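Local coordinates for protein LbaCas13a H328A (C2c2) (PDB 5WLH) that binds and probably processes CRISPR RNA precursors and, as a guide-directed Cas13a nuclease, cleaves RNA, at residues K17-A22 and D55-S60. Sequence-based numbering, arbitrary orientation.
Sequences KLTVNA and DRYIES. With nucleotides of chain B.
Tyr-57 pushes its phenol from helix 51-64 into the bend of residues 17-22, and the hydroxyl end does most of the touching. Its bond to CB points toward the loop, chi1 of 171° sets CG anti to the backbone N, and Tyr-57 OH accepts a weak hydrogen bond from Asn-21 N at 3.2 Å, the N-H...O angle being only 128°. Around the ring, CB of Asn-21, a poorly ordered residue, lies at the edge, 3.1 Å from Tyr-57 OH, and CA of Thr-19 is also near the ring plane. Ala-22 CB approaches CZ of Tyr-57 obliquely. The loop so engaged opens with a type I beta turn, Lys-17 to Val-20, leading into strand 22-28, and it also binds an RNA phosphate: Thr-19 N and OG1 both donate to OP1 of G23 of chain B, OG1 at 2.6 Å. Thr-19 CG2, anti to the carbonyl carbon, lies beside that phosphate oxygen and 4.1 Å from Ile-58 CD1. An alanine in place of Tyr-57 would probably open a gap between helix and loop and leave Asn-21 N without its weak acceptor. Leu-18 CD2 approaches Ile-58 CG2, while Arg-61 bonds the carbonyl oxygens of Lys-17 and Leu-18.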
loop_
_atom_site.group_PDB
_atom_site.type_symbol
_atom_site.label_atom_id
_atom_site.label_comp_id
_atom_site.label_asym_id
_atom_site.label_seq_id
_atom_site.Cartn_x
_atom_site.Cartn_y
_atom_site.Cartn_z
ATOM N N LYS A 17 13.269 13.084 -15.004
ATOM C CA LYS A 17 12.797 13.932 -13.911
ATOM C C LYS A 17 13.808 15.043 -13.611
ATOM O O LYS A 17 15.011 14.790 -13.523
ATOM C CB LYS A 17 12.529 13.091 -12.664
ATOM C CG LYS A 17 12.113 13.889 -11.445
ATOM C CD LYS A 17 11.945 12.978 -10.242
ATOM C CE LYS A 17 10.784 12.013 -10.451
ATOM N NZ LYS A 17 10.897 10.798 -9.590
ATOM N N LEU A 18 13.303 16.273 -13.463
ATOM C CA LEU A 18 14.179 17.442 -13.391
ATOM C C LEU A 18 15.149 17.348 -12.220
ATOM O O LEU A 18 16.358 17.547 -12.385
ATOM C CB LEU A 18 13.342 18.719 -13.293
ATOM C CG LEU A 18 14.115 20.012 -13.565
ATOM C CD1 LEU A 18 14.784 19.908 -14.932
ATOM C CD2 LEU A 18 13.202 21.209 -13.513
ATOM N N THR A 19 14.637 17.052 -11.026
ATOM C CA THR A 19 15.436 17.008 -9.801
ATOM C C THR A 19 15.889 15.592 -9.461
ATOM O O THR A 19 15.850 15.178 -8.297
ATOM C CB THR A 19 14.642 17.596 -8.640
ATOM O OG1 THR A 19 13.524 16.743 -8.367
ATOM C CG2 THR A 19 14.139 18.997 -8.976
ATOM N N VAL A 20 16.329 14.826 -10.461
ATOM C CA VAL A 20 16.682 13.428 -10.234
ATOM C C VAL A 20 17.860 13.302 -9.269
ATOM O O VAL A 20 17.961 12.312 -8.534
ATOM C CB VAL A 20 16.963 12.741 -11.587
ATOM C CG1 VAL A 20 18.179 13.363 -12.262
ATOM C CG2 VAL A 20 17.131 11.235 -11.413
ATOM N N ASN A 21 18.755 14.299 -9.238
ATOM C CA ASN A 21 19.896 14.267 -8.321
ATOM C C ASN A 21 19.454 14.412 -6.871
ATOM O O ASN A 21 20.011 13.768 -5.973
ATOM C CB ASN A 21 20.880 15.398 -8.638
ATOM C CG ASN A 21 21.515 15.278 -10.004
ATOM O OD1 ASN A 21 20.844 14.998 -10.996
ATOM N ND2 ASN A 21 22.822 15.524 -10.066
ATOM N N ALA A 22 18.473 15.271 -6.624
ATOM C CA ALA A 22 18.245 15.847 -5.313
ATOM C C ALA A 22 16.906 15.394 -4.744
ATOM O O ALA A 22 16.053 14.835 -5.437
ATOM C CB ALA A 22 18.308 17.374 -5.401
ATOM N N ASP A 55 18.846 27.629 -7.332
ATOM C CA ASP A 55 18.615 28.267 -8.625
ATOM C C ASP A 55 19.525 27.681 -9.689
ATOM O O ASP A 55 19.058 27.268 -10.754
ATOM C CB ASP A 55 18.833 29.775 -8.508
ATOM C CG ASP A 55 17.712 30.471 -7.784
ATOM O OD1 ASP A 55 16.682 29.816 -7.503
ATOM O OD2 ASP A 55 17.851 31.678 -7.490
ATOM N N ARG A 56 20.832 27.626 -9.407
ATOM C CA ARG A 56 21.796 27.147 -10.391
ATOM C C ARG A 56 21.600 25.670 -10.683
ATOM O O ARG A 56 21.826 25.222 -11.814
ATOM C CB ARG A 56 23.226 27.398 -9.901
ATOM C CG ARG A 56 24.309 26.765 -10.777
ATOM C CD ARG A 56 25.234 25.826 -9.991
ATOM N NE ARG A 56 24.701 24.466 -9.859
ATOM C CZ ARG A 56 25.034 23.448 -10.648
ATOM N NH1 ARG A 56 25.898 23.631 -11.642
ATOM N NH2 ARG A 56 24.501 22.248 -10.451
ATOM N N TYR A 57 21.205 24.896 -9.670
ATOM C CA TYR A 57 20.952 23.481 -9.890
ATOM C C TYR A 57 19.811 23.284 -10.882
ATOM O O TYR A 57 19.905 22.451 -11.793
ATOM C CB TYR A 57 20.645 22.794 -8.558
ATOM C CG TYR A 57 20.161 21.391 -8.734
ATOM C CD1 TYR A 57 21.054 20.339 -8.850
ATOM C CD2 TYR A 57 18.803 21.117 -8.824
ATOM C CE1 TYR A 57 20.604 19.047 -9.030
ATOM C CE2 TYR A 57 18.350 19.840 -9.002
ATOM C CZ TYR A 57 19.252 18.811 -9.106
ATOM O OH TYR A 57 18.779 17.535 -9.291
ATOM N N ILE A 58 18.721 24.026 -10.709
ATOM C CA ILE A 58 17.603 23.924 -11.642
ATOM C C ILE A 58 18.051 24.353 -13.035
ATOM O O ILE A 58 17.871 23.619 -14.012
ATOM C CB ILE A 58 16.412 24.756 -11.139
ATOM C CG1 ILE A 58 15.882 24.159 -9.827
ATOM C CG2 ILE A 58 15.309 24.825 -12.192
ATOM C CD1 ILE A 58 15.425 22.706 -9.981
ATOM N N GLU A 59 18.689 25.527 -13.129
ATOM C CA GLU A 59 19.232 26.000 -14.406
ATOM C C GLU A 59 20.066 24.926 -15.090
ATOM O O GLU A 59 19.874 24.630 -16.275
ATOM C CB GLU A 59 20.090 27.253 -14.198
ATOM C CG GLU A 59 19.360 28.512 -13.764
ATOM C CD GLU A 59 20.313 29.686 -13.524
ATOM O OE1 GLU A 59 20.859 30.227 -14.511
ATOM O OE2 GLU A 59 20.519 30.066 -12.346
ATOM N N SER A 60 21.010 24.335 -14.354
ATOM C CA SER A 60 21.904 23.349 -14.952
ATOM C C SER A 60 21.142 22.123 -15.443
ATOM O O SER A 60 21.452 21.579 -16.509
ATOM C CB SER A 60 22.982 22.939 -13.948
ATOM O OG SER A 60 23.357 21.591 -14.164
ATOM P P G B 23 10.333 17.480 -10.381
ATOM O OP1 G B 23 11.725 16.955 -10.259
ATOM O OP2 G B 23 9.365 16.773 -11.240
ATOM O "O5'" G B 23 9.645 17.591 -8.955
ATOM C "C5'" G B 23 10.318 18.261 -7.902
ATOM C "C4'" G B 23 9.466 18.290 -6.666
ATOM O "O4'" G B 23 8.185 18.895 -6.946
ATOM C "C3'" G B 23 9.104 16.941 -6.092
ATOM O "O3'" G B 23 10.176 16.359 -5.371
ATOM C "C2'" G B 23 7.894 17.267 -5.234
ATOM O "O2'" G B 23 8.307 17.894 -4.023
ATOM C "C1'" G B 23 7.199 18.323 -6.099
ATOM N N9 G B 23 6.134 17.755 -6.948
ATOM C C8 G B 23 6.202 17.444 -8.287
ATOM N N7 G B 23 5.059 16.980 -8.750
ATOM C C5 G B 23 4.190 17.023 -7.649
ATOM C C6 G B 23 2.826 16.655 -7.527
ATOM O O6 G B 23 2.090 16.215 -8.422
ATOM N N1 G B 23 2.336 16.858 -6.229
ATOM C C2 G B 23 3.093 17.334 -5.177
ATOM N N2 G B 23 2.509 17.482 -3.976
ATOM N N3 G B 23 4.367 17.681 -5.291
ATOM C C4 G B 23 4.844 17.486 -6.537
#